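Local coordinates for RNA 2',3'-cyclic phosphodiesterase (Deinococcus radiodurans, PDB 5H7E), which is a LigT-like member of the 2H phosphoesterase clan, a family of small two-lobed proteins built around a cleft between curved antiparallel sheets, at residues Met41-Val51 with Ile117-Ile128; Pro72-Tyr82 with Leu140-Ala151. All coordinates share one frame; numbering follows the deposited sequence.

Interaction 1 brings Met41-Val51 against Ile117-Ile128, so that two His-x-Thr motifs, His42-Val43-Thr44 and one beginning at His127, come together around a bound sulfate ion. Interaction 2 joins Pro72-Tyr82 to Leu140-Ala151, and none of its residues touches that ion. Their centres are about 19 Å apart, and the four segments alternate along the chain. The two contacts nevertheless meet in the hydrophobic core behind the sulfate pocket: Ile128 CD1 lies 4.0 Å from Leu77 CD2, and Val43 CG2 lies 4.1 Å from Trp149 CH2. The middle residue of each motif, Val43 or Ile128, therefore packs against interaction 2, while His127 faces the sulfate.

Interaction 1: Met41-Val51 with Ile117-Ile128; sequences MHVTLSYLPAV and IGTDDLAFKAHI. With SO4 (sulfate ion), chain D.
The Phe124 ring turns its edge to the other segment, with CE1 3.4 Å from Thr44 O, and Ala126 N lies over one face, toward the rim. Tyr47 has Pro49 N over the centre of one ring face and Asp120 O at the edge; its ring lies alongside the Asp120 side chain, the ring and carboxylate planes 48° apart. The His42 ring has Thr44 N in plane at its edge, and Phe9 and Tyr168 meet it from outside the two segments. The His127 ring has water 1 over the centre of one face and sulfate O2 in its plane, where NE2 donates a 3.0 Å hydrogen bond. With CG between the backbone N and carbonyl carbon (chi1 63°), the ring turns ND1 back onto Lys125 O, a nearly straight 2.7 Å hydrogen bond that fixes its rotation and directs NE2 at the anion.

Asp121 closes the loop with both carboxylate oxygens: OD2 takes the Ser46 hydroxyl at 2.8 Å and OD1 takes Tyr47 N at 2.9 Å, each on a syn lone pair. Tyr47 O accepts Asp120 N at 2.9 Å. Ile117 CG2 packs on Leu48 CD2 and Val51 CG2, and Val43 CG2 meets Ile128 CG1.

Thr44 OG1 stands 3.1 Å from sulfate O4, its proton possibly shared with a glycerol; His42 NE2 bonds to that glycerol and lies 3.9 Å from sulfate O3, not bonded to it. Polar groups from both motifs thus converge on one anion, consistent with an anion pocket between the two His-x-Thr motifs, as in other 2H proteins, although the sulfate probably came from the crystallisation liquor.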
loop_
_atom_site.group_PDB
_atom_site.type_symbol
_atom_site.label_atom_id
_atom_site.label_comp_id
_atom_site.label_asym_id
_atom_site.label_seq_id
_atom_site.Cartn_x
_atom_site.Cartn_y
_atom_site.Cartn_z
ATOM N N MET A 41 4.707 -6.649 1.294
ATOM C CA MET A 41 3.349 -6.331 1.757
ATOM C C MET A 41 3.286 -4.909 2.305
ATOM O O MET A 41 4.120 -4.490 3.108
ATOM C CB MET A 41 2.933 -7.300 2.862
ATOM C CG MET A 41 2.671 -8.727 2.333
ATOM S SD MET A 41 2.312 -9.845 3.707
ATOM C CE MET A 41 2.081 -11.390 2.809
ATOM N N HIS A 42 2.303 -4.154 1.848
ATOM C CA HIS A 42 2.176 -2.783 2.290
ATOM C C HIS A 42 0.741 -2.345 2.003
ATOM O O HIS A 42 -0.007 -3.003 1.261
ATOM C CB HIS A 42 3.176 -1.840 1.589
ATOM C CG HIS A 42 3.130 -1.975 0.134
ATOM N ND1 HIS A 42 4.117 -2.638 -0.573
ATOM C CD2 HIS A 42 2.261 -1.501 -0.777
ATOM C CE1 HIS A 42 3.801 -2.621 -1.855
ATOM N NE2 HIS A 42 2.661 -1.976 -2.000
ATOM N N VAL A 43 0.356 -1.229 2.634
ATOM C CA VAL A 43 -0.966 -0.609 2.394
ATOM C C VAL A 43 -0.745 0.629 1.518
ATOM O O VAL A 43 -0.248 1.634 2.015
ATOM C CB VAL A 43 -1.643 -0.195 3.698
ATOM C CG1 VAL A 43 -3.019 0.431 3.388
ATOM C CG2 VAL A 43 -1.817 -1.365 4.696
ATOM N N THR A 44 -1.021 0.522 0.213
ATOM C CA THR A 44 -0.732 1.640 -0.704
ATOM C C THR A 44 -1.760 2.734 -0.536
ATOM O O THR A 44 -2.965 2.466 -0.481
ATOM C CB THR A 44 -0.763 1.136 -2.119
ATOM O OG1 THR A 44 0.195 0.097 -2.242
ATOM C CG2 THR A 44 -0.372 2.288 -3.143
ATOM N N LEU A 45 -1.296 3.984 -0.508
ATOM C CA LEU A 45 -2.186 5.145 -0.488
ATOM C C LEU A 45 -2.252 5.868 -1.841
ATOM O O LEU A 45 -3.300 6.411 -2.186
ATOM C CB LEU A 45 -1.722 6.144 0.586
ATOM C CG LEU A 45 -2.061 5.767 2.053
ATOM C CD1 LEU A 45 -1.190 4.761 2.617
ATOM C CD2 LEU A 45 -2.049 7.014 2.960
ATOM N N SER A 46 -1.156 5.894 -2.591
ATOM C CA SER A 46 -1.183 6.463 -3.919
ATOM C C SER A 46 0.014 5.923 -4.685
ATOM O O SER A 46 1.102 5.745 -4.124
ATOM C CB SER A 46 -1.085 8.000 -3.868
ATOM O OG SER A 46 -1.283 8.499 -5.198
ATOM N N TYR A 47 -0.195 5.659 -5.968
ATOM C CA TYR A 47 0.853 5.153 -6.850
ATOM C C TYR A 47 1.143 6.190 -7.922
ATOM O O TYR A 47 0.224 6.690 -8.562
ATOM C CB TYR A 47 0.395 3.818 -7.463
ATOM C CG TYR A 47 1.271 3.330 -8.563
ATOM C CD1 TYR A 47 2.585 3.034 -8.337
ATOM C CD2 TYR A 47 0.765 3.180 -9.851
ATOM C CE1 TYR A 47 3.404 2.614 -9.362
ATOM C CE2 TYR A 47 1.578 2.729 -10.883
ATOM C CZ TYR A 47 2.878 2.474 -10.631
ATOM O OH TYR A 47 3.687 2.024 -11.678
ATOM N N LEU A 48 2.427 6.483 -8.111
ATOM C CA LEU A 48 2.917 7.547 -8.995
ATOM C C LEU A 48 3.845 6.916 -10.017
ATOM O O LEU A 48 5.047 6.720 -9.752
ATOM C CB LEU A 48 3.665 8.601 -8.165
ATOM C CG LEU A 48 2.859 9.348 -7.073
ATOM C CD1 LEU A 48 2.597 8.533 -5.828
ATOM C CD2 LEU A 48 3.646 10.564 -6.641
ATOM N N PRO A 49 3.351 6.623 -11.208
ATOM C CA PRO A 49 4.120 5.760 -12.125
ATOM C C PRO A 49 5.342 6.400 -12.735
ATOM O O PRO A 49 6.223 5.677 -13.222
ATOM C CB PRO A 49 3.096 5.406 -13.209
ATOM C CG PRO A 49 2.052 6.496 -13.114
ATOM C CD PRO A 49 1.975 6.867 -11.673
ATOM N N ALA A 50 5.418 7.750 -12.814
ATOM C CA ALA A 50 6.492 8.337 -13.636
ATOM C C ALA A 50 6.841 9.722 -13.070
ATOM O O ALA A 50 6.475 10.761 -13.625
ATOM C CB ALA A 50 6.096 8.416 -15.131
ATOM N N VAL A 51 7.571 9.753 -11.961
ATOM C CA VAL A 51 7.890 11.007 -11.279
ATOM C C VAL A 51 9.267 11.474 -11.731
ATOM O O VAL A 51 10.246 10.739 -11.537
ATOM C CB VAL A 51 7.852 10.841 -9.764
ATOM C CG1 VAL A 51 8.128 12.163 -9.121
ATOM C CG2 VAL A 51 6.474 10.274 -9.318
ATOM N N ILE A 117 1.824 16.350 -10.420
ATOM C CA ILE A 117 2.507 15.067 -10.539
ATOM C C ILE A 117 1.460 13.999 -10.800
ATOM O O ILE A 117 0.395 14.005 -10.172
ATOM C CB ILE A 117 3.309 14.794 -9.257
ATOM C CG1 ILE A 117 4.412 15.860 -9.138
ATOM C CG2 ILE A 117 3.873 13.343 -9.200
ATOM C CD1 ILE A 117 5.072 15.792 -7.799
ATOM N N GLY A 118 1.754 13.084 -11.723
ATOM C CA GLY A 118 0.753 12.103 -12.139
ATOM C C GLY A 118 0.567 10.943 -11.167
ATOM O O GLY A 118 1.505 10.451 -10.539
ATOM N N THR A 119 -0.678 10.499 -11.051
ATOM C CA THR A 119 -1.004 9.316 -10.274
ATOM C C THR A 119 -1.638 8.277 -11.169
ATOM O O THR A 119 -2.015 8.544 -12.297
ATOM C CB THR A 119 -1.970 9.614 -9.135
ATOM O OG1 THR A 119 -3.056 10.359 -9.674
ATOM C CG2 THR A 119 -1.277 10.440 -8.077
ATOM N N ASP A 120 -1.756 7.060 -10.638
ATOM C CA ASP A 120 -2.406 6.006 -11.406
ATOM C C ASP A 120 -3.167 5.152 -10.400
ATOM O O ASP A 120 -2.838 3.975 -10.184
ATOM C CB ASP A 120 -1.385 5.187 -12.194
ATOM C CG ASP A 120 -2.021 4.098 -13.030
ATOM O OD1 ASP A 120 -3.149 4.255 -13.479
ATOM O OD2 ASP A 120 -1.335 3.082 -13.260
ATOM N N ASP A 121 -4.208 5.757 -9.824
ATOM C CA ASP A 121 -4.969 5.183 -8.719
ATOM C C ASP A 121 -6.371 4.805 -9.170
ATOM O O ASP A 121 -6.937 5.384 -10.111
ATOM C CB ASP A 121 -5.108 6.164 -7.544
ATOM C CG ASP A 121 -3.784 6.541 -6.922
ATOM O OD1 ASP A 121 -2.921 5.640 -6.811
ATOM O OD2 ASP A 121 -3.601 7.720 -6.560
ATOM N N LEU A 122 -6.903 3.785 -8.497
ATOM C CA LEU A 122 -8.339 3.509 -8.503
ATOM C C LEU A 122 -8.962 4.094 -7.224
ATOM O O LEU A 122 -8.263 4.618 -6.344
ATOM C CB LEU A 122 -8.599 2.006 -8.616
ATOM C CG LEU A 122 -7.977 1.294 -9.828
ATOM C CD1 LEU A 122 -8.244 -0.207 -9.771
ATOM C CD2 LEU A 122 -8.508 1.880 -11.123
ATOM N N ALA A 123 -10.287 4.009 -7.095
ATOM C CA ALA A 123 -10.944 4.447 -5.865
ATOM C C ALA A 123 -10.258 3.826 -4.668
ATOM O O ALA A 123 -9.901 2.652 -4.698
ATOM C CB ALA A 123 -12.432 4.036 -5.891
ATOM N N PHE A 124 -10.020 4.626 -3.618
ATOM C CA PHE A 124 -9.239 4.140 -2.482
ATOM C C PHE A 124 -10.038 3.119 -1.684
ATOM O O PHE A 124 -11.167 3.394 -1.268
ATOM C CB PHE A 124 -8.825 5.278 -1.557
ATOM C CG PHE A 124 -7.991 4.814 -0.408
ATOM C CD1 PHE A 124 -6.725 4.314 -0.629
ATOM C CD2 PHE A 124 -8.478 4.875 0.879
ATOM C CE1 PHE A 124 -5.943 3.873 0.405
ATOM C CE2 PHE A 124 -7.699 4.473 1.941
ATOM C CZ PHE A 124 -6.441 3.924 1.702
ATOM N N LYS A 125 -9.436 1.956 -1.468
ATOM C CA LYS A 125 -10.023 0.870 -0.681
ATOM C C LYS A 125 -8.823 0.249 0.007
ATOM O O LYS A 125 -8.110 -0.542 -0.621
ATOM C CB LYS A 125 -10.721 -0.167 -1.556
ATOM C CG LYS A 125 -11.809 0.372 -2.456
ATOM C CD LYS A 125 -13.053 0.758 -1.726
ATOM C CE LYS A 125 -14.029 1.427 -2.717
ATOM N NZ LYS A 125 -14.147 0.622 -3.983
ATOM N N ALA A 126 -8.588 0.610 1.263
ATOM C CA ALA A 126 -7.342 0.223 1.908
ATOM C C ALA A 126 -7.245 -1.292 2.033
ATOM O O ALA A 126 -8.181 -1.957 2.499
ATOM C CB ALA A 126 -7.273 0.828 3.305
ATOM N N HIS A 127 -6.105 -1.839 1.625
ATOM C CA HIS A 127 -5.939 -3.291 1.663
ATOM C C HIS A 127 -4.455 -3.605 1.642
ATOM O O HIS A 127 -3.612 -2.760 1.283
ATOM C CB HIS A 127 -6.593 -3.976 0.452
ATOM C CG HIS A 127 -5.964 -3.574 -0.855
ATOM N ND1 HIS A 127 -6.262 -2.368 -1.471
ATOM C CD2 HIS A 127 -5.073 -4.204 -1.662
ATOM C CE1 HIS A 127 -5.579 -2.286 -2.612
ATOM N NE2 HIS A 127 -4.854 -3.384 -2.753
ATOM N N ILE A 128 -4.157 -4.867 1.996
ATOM C CA ILE A 128 -2.835 -5.472 1.736
ATOM C C ILE A 128 -3.072 -6.568 0.721
ATOM O O ILE A 128 -3.798 -7.542 0.999
ATOM C CB ILE A 128 -2.214 -6.049 3.015
ATOM C CG1 ILE A 128 -2.054 -4.951 4.057
ATOM C CG2 ILE A 128 -0.899 -6.762 2.682
ATOM C CD1 ILE A 128 -1.780 -5.560 5.492
HETATM S S SO4 D . -1.454 -2.826 -4.426
HETATM O O1 SO4 D . -0.717 -2.581 -5.644
HETATM O O2 SO4 D . -2.692 -3.538 -4.793
HETATM O O3 SO4 D . -0.541 -3.581 -3.579
HETATM O O4 SO4 D . -1.825 -1.622 -3.772
HETATM O O HOH W 1 -2.568 -1.609 -0.961
HETATM O O HOH W 2 -4.624 0.189 -0.300
HETATM O O HOH W 3 4.500 13.131 -12.693
HETATM O O HOH W 4 3.724 9.988 -12.113
#

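Interaction 2: Pro72-Tyr82 with Leu140-Ala151; sequences PLHVNLRGTGY and LPPLIFDQSWTA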
loop_
_atom_site.group_PDB
_atom_site.type_symbol
_atom_site.label_atom_id
_atom_site.label_comp_id
_atom_site.label_asym_id
_atom_site.label_seq_id
_atom_site.Cartn_x
_atom_site.Cartn_y
_atom_site.Cartn_z
ATOM N N PRO A 72 0.003 8.306 15.446
ATOM C CA PRO A 72 0.227 7.003 14.824
ATOM C C PRO A 72 -1.118 6.333 14.600
ATOM O O PRO A 72 -1.984 6.399 15.472
ATOM C CB PRO A 72 1.042 6.265 15.888
ATOM C CG PRO A 72 1.854 7.377 16.477
ATOM C CD PRO A 72 0.878 8.509 16.612
ATOM N N LEU A 73 -1.289 5.729 13.415
ATOM C CA LEU A 73 -2.595 5.207 13.037
ATOM C C LEU A 73 -2.730 3.788 13.556
ATOM O O LEU A 73 -1.779 3.023 13.519
ATOM C CB LEU A 73 -2.775 5.203 11.518
ATOM C CG LEU A 73 -2.640 6.593 10.867
ATOM C CD1 LEU A 73 -2.849 6.400 9.384
ATOM C CD2 LEU A 73 -3.662 7.557 11.454
ATOM N N HIS A 74 -3.925 3.427 14.027
ATOM C CA HIS A 74 -4.159 2.079 14.523
ATOM C C HIS A 74 -4.893 1.309 13.446
ATOM O O HIS A 74 -6.054 1.600 13.158
ATOM C CB HIS A 74 -4.938 2.104 15.820
ATOM C CG HIS A 74 -5.043 0.743 16.429
ATOM N ND1 HIS A 74 -6.245 0.106 16.645
ATOM C CD2 HIS A 74 -4.076 -0.142 16.783
ATOM C CE1 HIS A 74 -6.020 -1.090 17.155
ATOM N NE2 HIS A 74 -4.713 -1.262 17.258
ATOM N N VAL A 75 -4.178 0.387 12.773
ATOM C CA VAL A 75 -4.680 -0.255 11.577
ATOM C C VAL A 75 -5.169 -1.645 11.938
ATOM O O VAL A 75 -4.446 -2.400 12.592
ATOM C CB VAL A 75 -3.581 -0.356 10.513
ATOM C CG1 VAL A 75 -4.201 -0.880 9.162
ATOM C CG2 VAL A 75 -2.924 1.044 10.277
ATOM N N ASN A 76 -6.412 -1.954 11.546
ATOM C CA ASN A 76 -7.031 -3.240 11.855
ATOM C C ASN A 76 -7.150 -4.061 10.590
ATOM O O ASN A 76 -7.648 -3.557 9.583
ATOM C CB ASN A 76 -8.408 -2.988 12.425
ATOM C CG ASN A 76 -8.338 -2.145 13.663
ATOM O OD1 ASN A 76 -7.936 -2.639 14.703
ATOM N ND2 ASN A 76 -8.744 -0.880 13.567
ATOM N N LEU A 77 -6.703 -5.318 10.644
ATOM C CA LEU A 77 -7.050 -6.274 9.595
ATOM C C LEU A 77 -8.514 -6.639 9.691
ATOM O O LEU A 77 -9.077 -6.725 10.800
ATOM C CB LEU A 77 -6.247 -7.566 9.730
ATOM C CG LEU A 77 -4.724 -7.504 9.616
ATOM C CD1 LEU A 77 -4.163 -8.913 9.707
ATOM C CD2 LEU A 77 -4.313 -6.818 8.315
ATOM N N ARG A 78 -9.151 -6.820 8.514
ATOM C CA ARG A 78 -10.545 -7.219 8.493
ATOM C C ARG A 78 -10.634 -8.519 7.690
ATOM O O ARG A 78 -9.964 -9.481 8.045
ATOM C CB ARG A 78 -11.452 -6.080 7.969
ATOM C CG ARG A 78 -11.294 -4.773 8.826
ATOM C CD ARG A 78 -11.900 -5.009 10.243
ATOM N NE ARG A 78 -13.350 -5.202 10.199
ATOM C CZ ARG A 78 -14.099 -5.448 11.278
ATOM N NH1 ARG A 78 -13.503 -5.660 12.428
ATOM N NH2 ARG A 78 -15.431 -5.575 11.175
ATOM N N GLY A 79 -11.479 -8.577 6.667
ATOM C CA GLY A 79 -11.729 -9.818 5.930
ATOM C C GLY A 79 -11.001 -9.804 4.594
ATOM O O GLY A 79 -10.421 -8.807 4.215
ATOM N N THR A 80 -10.984 -10.955 3.924
ATOM C CA THR A 80 -10.373 -11.012 2.604
ATOM C C THR A 80 -11.382 -10.639 1.518
ATOM O O THR A 80 -12.607 -10.649 1.716
ATOM C CB THR A 80 -9.788 -12.395 2.361
ATOM O OG1 THR A 80 -10.824 -13.398 2.609
ATOM C CG2 THR A 80 -8.551 -12.632 3.248
ATOM N N GLY A 81 -10.858 -10.353 0.327
ATOM C CA GLY A 81 -11.686 -10.071 -0.837
ATOM C C GLY A 81 -10.866 -10.144 -2.112
ATOM O O GLY A 81 -9.665 -10.439 -2.081
ATOM N N TYR A 82 -11.530 -9.886 -3.257
ATOM C CA TYR A 82 -10.901 -9.990 -4.577
ATOM C C TYR A 82 -11.046 -8.723 -5.410
ATOM O O TYR A 82 -12.057 -8.023 -5.325
ATOM C CB TYR A 82 -11.510 -11.154 -5.383
ATOM C CG TYR A 82 -11.348 -12.467 -4.687
ATOM C CD1 TYR A 82 -12.323 -12.929 -3.795
ATOM C CD2 TYR A 82 -10.208 -13.256 -4.887
ATOM C CE1 TYR A 82 -12.181 -14.138 -3.142
ATOM C CE2 TYR A 82 -10.056 -14.474 -4.239
ATOM C CZ TYR A 82 -11.056 -14.909 -3.367
ATOM O OH TYR A 82 -10.928 -16.108 -2.709
ATOM N N LEU A 140 -10.135 -19.152 -2.976
ATOM C CA LEU A 140 -9.803 -19.365 -1.594
ATOM C C LEU A 140 -11.073 -19.249 -0.761
ATOM O O LEU A 140 -12.034 -18.615 -1.179
ATOM C CB LEU A 140 -8.787 -18.324 -1.132
ATOM C CG LEU A 140 -7.443 -18.184 -1.865
ATOM C CD1 LEU A 140 -6.886 -19.560 -2.130
ATOM C CD2 LEU A 140 -7.506 -17.346 -3.144
ATOM N N PRO A 141 -11.099 -19.829 0.418
ATOM C CA PRO A 141 -12.252 -19.652 1.280
ATOM C C PRO A 141 -12.210 -18.280 1.920
ATOM O O PRO A 141 -11.131 -17.687 2.033
ATOM C CB PRO A 141 -12.069 -20.760 2.319
ATOM C CG PRO A 141 -10.623 -20.868 2.430
ATOM C CD PRO A 141 -10.050 -20.629 1.066
ATOM N N PRO A 142 -13.357 -17.718 2.296
ATOM C CA PRO A 142 -13.353 -16.478 3.060
ATOM C C PRO A 142 -12.598 -16.632 4.374
ATOM O O PRO A 142 -12.709 -17.657 5.064
ATOM C CB PRO A 142 -14.852 -16.197 3.295
ATOM C CG PRO A 142 -15.537 -17.434 2.971
ATOM C CD PRO A 142 -14.721 -18.264 2.080
ATOM N N LEU A 143 -11.772 -15.605 4.675
ATOM C CA LEU A 143 -11.026 -15.532 5.917
ATOM C C LEU A 143 -11.284 -14.198 6.593
ATOM O O LEU A 143 -11.564 -13.209 5.925
ATOM C CB LEU A 143 -9.477 -15.630 5.659
ATOM C CG LEU A 143 -9.029 -16.876 4.924
ATOM C CD1 LEU A 143 -7.484 -16.749 4.704
ATOM C CD2 LEU A 143 -9.303 -18.136 5.686
ATOM N N ILE A 144 -11.206 -14.169 7.928
ATOM C CA ILE A 144 -11.174 -12.880 8.613
ATOM C C ILE A 144 -10.044 -12.892 9.619
ATOM O O ILE A 144 -9.583 -13.952 10.070
ATOM C CB ILE A 144 -12.532 -12.543 9.292
ATOM C CG1 ILE A 144 -12.873 -13.558 10.365
ATOM C CG2 ILE A 144 -13.650 -12.331 8.228
ATOM C CD1 ILE A 144 -14.238 -13.169 11.148
ATOM N N PHE A 145 -9.574 -11.683 9.968
ATOM C CA PHE A 145 -8.450 -11.525 10.862
ATOM C C PHE A 145 -8.838 -10.599 12.011
ATOM O O PHE A 145 -9.754 -9.771 11.893
ATOM C CB PHE A 145 -7.238 -10.937 10.086
ATOM C CG PHE A 145 -6.759 -11.814 8.984
ATOM C CD1 PHE A 145 -7.296 -11.725 7.721
ATOM C CD2 PHE A 145 -5.727 -12.702 9.216
ATOM C CE1 PHE A 145 -6.859 -12.567 6.715
ATOM C CE2 PHE A 145 -5.259 -13.515 8.232
ATOM C CZ PHE A 145 -5.826 -13.476 6.967
ATOM N N ASP A 146 -8.171 -10.782 13.144
ATOM C CA ASP A 146 -8.432 -9.909 14.269
ATOM C C ASP A 146 -7.207 -9.130 14.712
ATOM O O ASP A 146 -7.289 -8.435 15.734
ATOM C CB ASP A 146 -8.987 -10.690 15.475
ATOM C CG ASP A 146 -8.024 -11.750 16.022
ATOM O OD1 ASP A 146 -6.836 -11.821 15.671
ATOM O OD2 ASP A 146 -8.476 -12.556 16.876
ATOM N N GLN A 147 -6.108 -9.189 13.954
ATOM C CA GLN A 147 -4.893 -8.532 14.392
ATOM C C GLN A 147 -4.897 -7.061 13.989
ATOM O O GLN A 147 -5.625 -6.631 13.092
ATOM C CB GLN A 147 -3.676 -9.186 13.780
ATOM C CG GLN A 147 -3.482 -10.683 14.165
ATOM C CD GLN A 147 -4.186 -11.663 13.198
ATOM O OE1 GLN A 147 -5.074 -11.298 12.463
ATOM N NE2 GLN A 147 -3.764 -12.910 13.224
ATOM N N SER A 148 -4.111 -6.296 14.730
ATOM C CA SER A 148 -3.990 -4.877 14.425
ATOM C C SER A 148 -2.569 -4.451 14.741
ATOM O O SER A 148 -1.822 -5.159 15.446
ATOM C CB SER A 148 -4.970 -4.045 15.251
ATOM O OG SER A 148 -4.714 -4.223 16.622
ATOM N N TRP A 149 -2.193 -3.254 14.243
ATOM C CA TRP A 149 -0.888 -2.714 14.622
ATOM C C TRP A 149 -0.956 -1.200 14.634
ATOM O O TRP A 149 -1.850 -0.607 14.046
ATOM C CB TRP A 149 0.248 -3.120 13.677
ATOM C CG TRP A 149 0.302 -2.418 12.331
ATOM C CD1 TRP A 149 1.220 -1.447 11.995
ATOM C CD2 TRP A 149 -0.420 -2.725 11.125
ATOM N NE1 TRP A 149 1.062 -1.101 10.686
ATOM C CE2 TRP A 149 0.086 -1.864 10.124
ATOM C CE3 TRP A 149 -1.457 -3.633 10.778
ATOM C CZ2 TRP A 149 -0.400 -1.879 8.803
ATOM C CZ3 TRP A 149 -1.930 -3.638 9.461
ATOM C CH2 TRP A 149 -1.371 -2.776 8.481
ATOM N N THR A 150 0.056 -0.588 15.226
ATOM C CA THR A 150 0.170 0.873 15.257
ATOM C C THR A 150 1.236 1.306 14.274
ATOM O O THR A 150 2.400 0.883 14.379
ATOM C CB THR A 150 0.518 1.352 16.664
ATOM O OG1 THR A 150 -0.549 1.013 17.544
ATOM C CG2 THR A 150 0.647 2.878 16.676
ATOM N N ALA A 151 0.818 2.070 13.264
ATOM C CA ALA A 151 1.724 2.530 12.212
ATOM C C ALA A 151 2.369 3.837 12.612
ATOM O O ALA A 151 1.655 4.834 12.755
ATOM C CB ALA A 151 0.955 2.704 10.930
HETATM O O HOH W 5 -8.582 -6.566 13.342
HETATM O O HOH W 6 -10.918 -15.159 0.617
#
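Val75 sits over one face of the Trp149 indole in a CH-pi contact, CB 3.7 Å from the centroid of the six-membered ring and 4° off its normal, and Val75 CG1 comes within 3.5 Å of Trp149 CH2. Leu77 CD2 approaches the edge of the same indole, and Leu77 CB meets Phe145 CB at 3.5 Å. Thr80 CG2 sits at the edge of the Phe145 ring, and a chi1 of 53° swings Thr80 OG1 round to accept Leu143 N at 3.2 Å.

Paired backbones set these side chains in place. Leu73 with Ala151 and Val75 with Trp149 are antiparallel hydrogen-bonded pairs, and Leu77 N still donates to Gln147 O. The register slips by one residue between there and the Phe145 N bond to Arg78 O, where water 5 donates to Leu77 O and Gln147 O.

Farther out, Ile18 of helix 16-26 touches Trp149, Val94 meets Phe145, Trp92 stacks on Tyr82, and Glu97 bonds to Asn76 ND2. Strand 73-83 is thus held between 91-97 and 148-160, and the latter runs on to pair with 6-13, linking the sheets of the two lobes in the antiparallel 2H phosphoesterase fold.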